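DUF1881 domain-containing protein (Neurospora crassa, PDB 5Z6D) is an abundant perithecial protein that joins a βγ-crystallin domain, whose calcium site is rendered inoperative by interface contacts, to an Ig-like domain. Local coordinates at residues A[64-69]-A[90-95]. The protein carries 1 engineered substitution. Sequence-based numbering, arbitrary orientation.
Sequences YREWTT and TRAISF
Tyr64 reaches across to Ala92 and Ser94 with the far end of its ring. With chi1 at 76°, CG lies between the backbone N and the carbonyl carbon, and the side chain, out to OH, spans much of the 9.2 Å between Tyr64 CA and Ser94 CA. Tyr64 CE1 comes within 4.2 Å of Ala92 CB, an apolar contact, while Tyr64 CE2 lies 3.8 Å from Ser94 CB; both methyl and methylene carbons approach the ring obliquely. Tyr64 OH is 3.3 Å from Ser94 OG, at best a weak hydrogen bond. A valine in place of Tyr64 would probably leave a gap beside Ala92 and Ser94 and cost the Ser94 hydroxyl this weak contact. Next in line, Glu66 extends beyond CG, which meets the edge of the Tyr64 ring in plane, and Glu66 OE2 packs closely on the methyl, 3.1 Å from Ala92 CB, a van der Waals contact. This carboxylate also forms a long, weak ion pair with Lys51. The strand axes approach to 9.6 Å at 156°, too far apart for backbone pairing, so side chains carry this part of the contact between the two domains: strand 64-67 is the edge of the crystallin sheet beside strand 50-55, and strand 91-99 pairs with strands 131-136 and 195-200 in the Ig-like domain.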
loop_
_atom_site.group_PDB
_atom_site.type_symbol
_atom_site.label_atom_id
_atom_site.label_comp_id
_atom_site.label_asym_id
_atom_site.label_seq_id
_atom_site.Cartn_x
_atom_site.Cartn_y
_atom_site.Cartn_z
ATOM N N TYR A 64 2.264 -4.880 2.821
ATOM C CA TYR A 64 0.966 -4.686 3.437
ATOM C C TYR A 64 0.052 -5.877 3.210
ATOM O O TYR A 64 0.333 -6.744 2.375
ATOM C CB TYR A 64 0.285 -3.414 2.901
ATOM C CG TYR A 64 -0.305 -3.562 1.508
ATOM C CD1 TYR A 64 -1.675 -3.707 1.327
ATOM C CD2 TYR A 64 0.511 -3.563 0.379
ATOM C CE1 TYR A 64 -2.221 -3.857 0.060
ATOM C CE2 TYR A 64 -0.026 -3.705 -0.891
ATOM C CZ TYR A 64 -1.395 -3.846 -1.041
ATOM O OH TYR A 64 -1.947 -3.982 -2.296
ATOM N N ARG A 65 -1.033 -5.912 3.975
ATOM C CA ARG A 65 -2.119 -6.855 3.755
ATOM C C ARG A 65 -3.435 -6.115 3.854
ATOM O O ARG A 65 -3.520 -5.107 4.554
ATOM C CB ARG A 65 -2.083 -7.979 4.779
ATOM C CG ARG A 65 -0.864 -8.863 4.681
ATOM C CD ARG A 65 -0.901 -9.769 3.466
ATOM N NE ARG A 65 0.293 -10.612 3.422
ATOM C CZ ARG A 65 0.376 -11.831 3.950
ATOM N NH1 ARG A 65 -0.673 -12.379 4.562
ATOM N NH2 ARG A 65 1.511 -12.512 3.857
ATOM N N GLU A 66 -4.442 -6.601 3.136
ATOM C CA GLU A 66 -5.810 -6.119 3.295
ATOM C C GLU A 66 -6.663 -7.239 3.850
ATOM O O GLU A 66 -6.645 -8.346 3.313
ATOM C CB GLU A 66 -6.416 -5.648 1.969
ATOM C CG GLU A 66 -5.886 -4.344 1.411
ATOM C CD GLU A 66 -6.500 -4.027 0.050
ATOM O OE1 GLU A 66 -6.498 -4.916 -0.825
ATOM O OE2 GLU A 66 -7.001 -2.902 -0.142
ATOM N N TRP A 67 -7.409 -6.965 4.915
ATOM C CA TRP A 67 -8.371 -7.945 5.417
ATOM C C TRP A 67 -9.763 -7.408 5.149
ATOM O O TRP A 67 -10.190 -6.445 5.793
ATOM C CB TRP A 67 -8.146 -8.225 6.904
ATOM C CG TRP A 67 -6.751 -8.723 7.157
ATOM C CD1 TRP A 67 -6.113 -9.711 6.477
ATOM C CD2 TRP A 67 -5.830 -8.254 8.149
ATOM N NE1 TRP A 67 -4.844 -9.884 6.963
ATOM C CE2 TRP A 67 -4.640 -9.003 7.992
ATOM C CE3 TRP A 67 -5.878 -7.259 9.134
ATOM C CZ2 TRP A 67 -3.511 -8.792 8.786
ATOM C CZ3 TRP A 67 -4.747 -7.047 9.923
ATOM C CH2 TRP A 67 -3.587 -7.818 9.746
ATOM N N THR A 68 -10.436 -7.999 4.160
ATOM C CA THR A 68 -11.728 -7.510 3.695
ATOM C C THR A 68 -12.854 -8.346 4.286
ATOM O O THR A 68 -14.015 -7.942 4.278
ATOM C CB THR A 68 -11.826 -7.522 2.149
ATOM O OG1 THR A 68 -11.724 -8.867 1.651
ATOM C CG2 THR A 68 -10.729 -6.682 1.537
ATOM N N THR A 69 -12.507 -9.529 4.782
ATOM C CA THR A 69 -13.466 -10.391 5.461
ATOM C C THR A 69 -12.794 -10.997 6.684
ATOM O O THR A 69 -11.567 -10.943 6.822
ATOM C CB THR A 69 -14.011 -11.536 4.553
ATOM O OG1 THR A 69 -12.956 -12.455 4.226
ATOM C CG2 THR A 69 -14.608 -10.986 3.264
ATOM N N THR A 90 -13.064 1.929 0.401
ATOM C CA THR A 90 -11.805 2.663 0.437
ATOM C C THR A 90 -10.718 1.789 -0.175
ATOM O O THR A 90 -10.704 0.575 0.031
ATOM C CB THR A 90 -11.446 3.069 1.864
ATOM O OG1 THR A 90 -12.365 4.080 2.303
ATOM C CG2 THR A 90 -10.027 3.608 1.943
ATOM N N ARG A 91 -9.823 2.410 -0.941
ATOM C CA ARG A 91 -8.845 1.685 -1.743
ATOM C C ARG A 91 -7.425 1.802 -1.238
ATOM O O ARG A 91 -6.935 2.902 -0.974
ATOM C CB ARG A 91 -8.874 2.181 -3.182
ATOM C CG ARG A 91 -10.160 1.871 -3.911
ATOM C CD ARG A 91 -10.336 0.389 -4.067
ATOM N NE ARG A 91 -11.488 0.073 -4.907
ATOM C CZ ARG A 91 -11.795 -1.154 -5.307
ATOM N NH1 ARG A 91 -11.027 -2.175 -4.948
ATOM N NH2 ARG A 91 -12.859 -1.360 -6.075
ATOM N N ALA A 92 -6.753 0.658 -1.142
ATOM C CA ALA A 92 -5.311 0.657 -0.951
ATOM C C ALA A 92 -4.648 0.853 -2.301
ATOM O O ALA A 92 -4.842 0.069 -3.224
ATOM C CB ALA A 92 -4.846 -0.634 -0.302
ATOM N N ILE A 93 -3.874 1.927 -2.413
ATOM C CA ILE A 93 -3.112 2.202 -3.614
ATOM C C ILE A 93 -1.755 1.539 -3.472
ATOM O O ILE A 93 -1.023 1.808 -2.495
ATOM C CB ILE A 93 -2.916 3.715 -3.863
ATOM C CG1 ILE A 93 -4.254 4.460 -3.816
ATOM C CG2 ILE A 93 -2.242 3.957 -5.215
ATOM C CD1 ILE A 93 -4.086 5.985 -3.897
ATOM N N SER A 94 -1.427 0.694 -4.455
ATOM C CA SER A 94 -0.187 -0.076 -4.421
ATOM C C SER A 94 0.564 -0.072 -5.754
ATOM O O SER A 94 -0.047 -0.059 -6.819
ATOM C CB SER A 94 -0.468 -1.517 -3.992
ATOM O OG SER A 94 -1.309 -2.173 -4.927
ATOM N N PHE A 95 1.892 -0.062 -5.665
ATOM C CA PHE A 95 2.800 -0.094 -6.819
ATOM C C PHE A 95 3.691 -1.332 -6.806
ATOM O O PHE A 95 4.120 -1.774 -5.728
ATOM C CB PHE A 95 3.754 1.102 -6.817
ATOM C CG PHE A 95 3.173 2.396 -7.285
ATOM C CD1 PHE A 95 1.935 2.478 -7.891
ATOM C CD2 PHE A 95 3.956 3.552 -7.180
ATOM C CE1 PHE A 95 1.449 3.696 -8.326
ATOM C CE2 PHE A 95 3.475 4.772 -7.607
ATOM C CZ PHE A 95 2.233 4.854 -8.190
#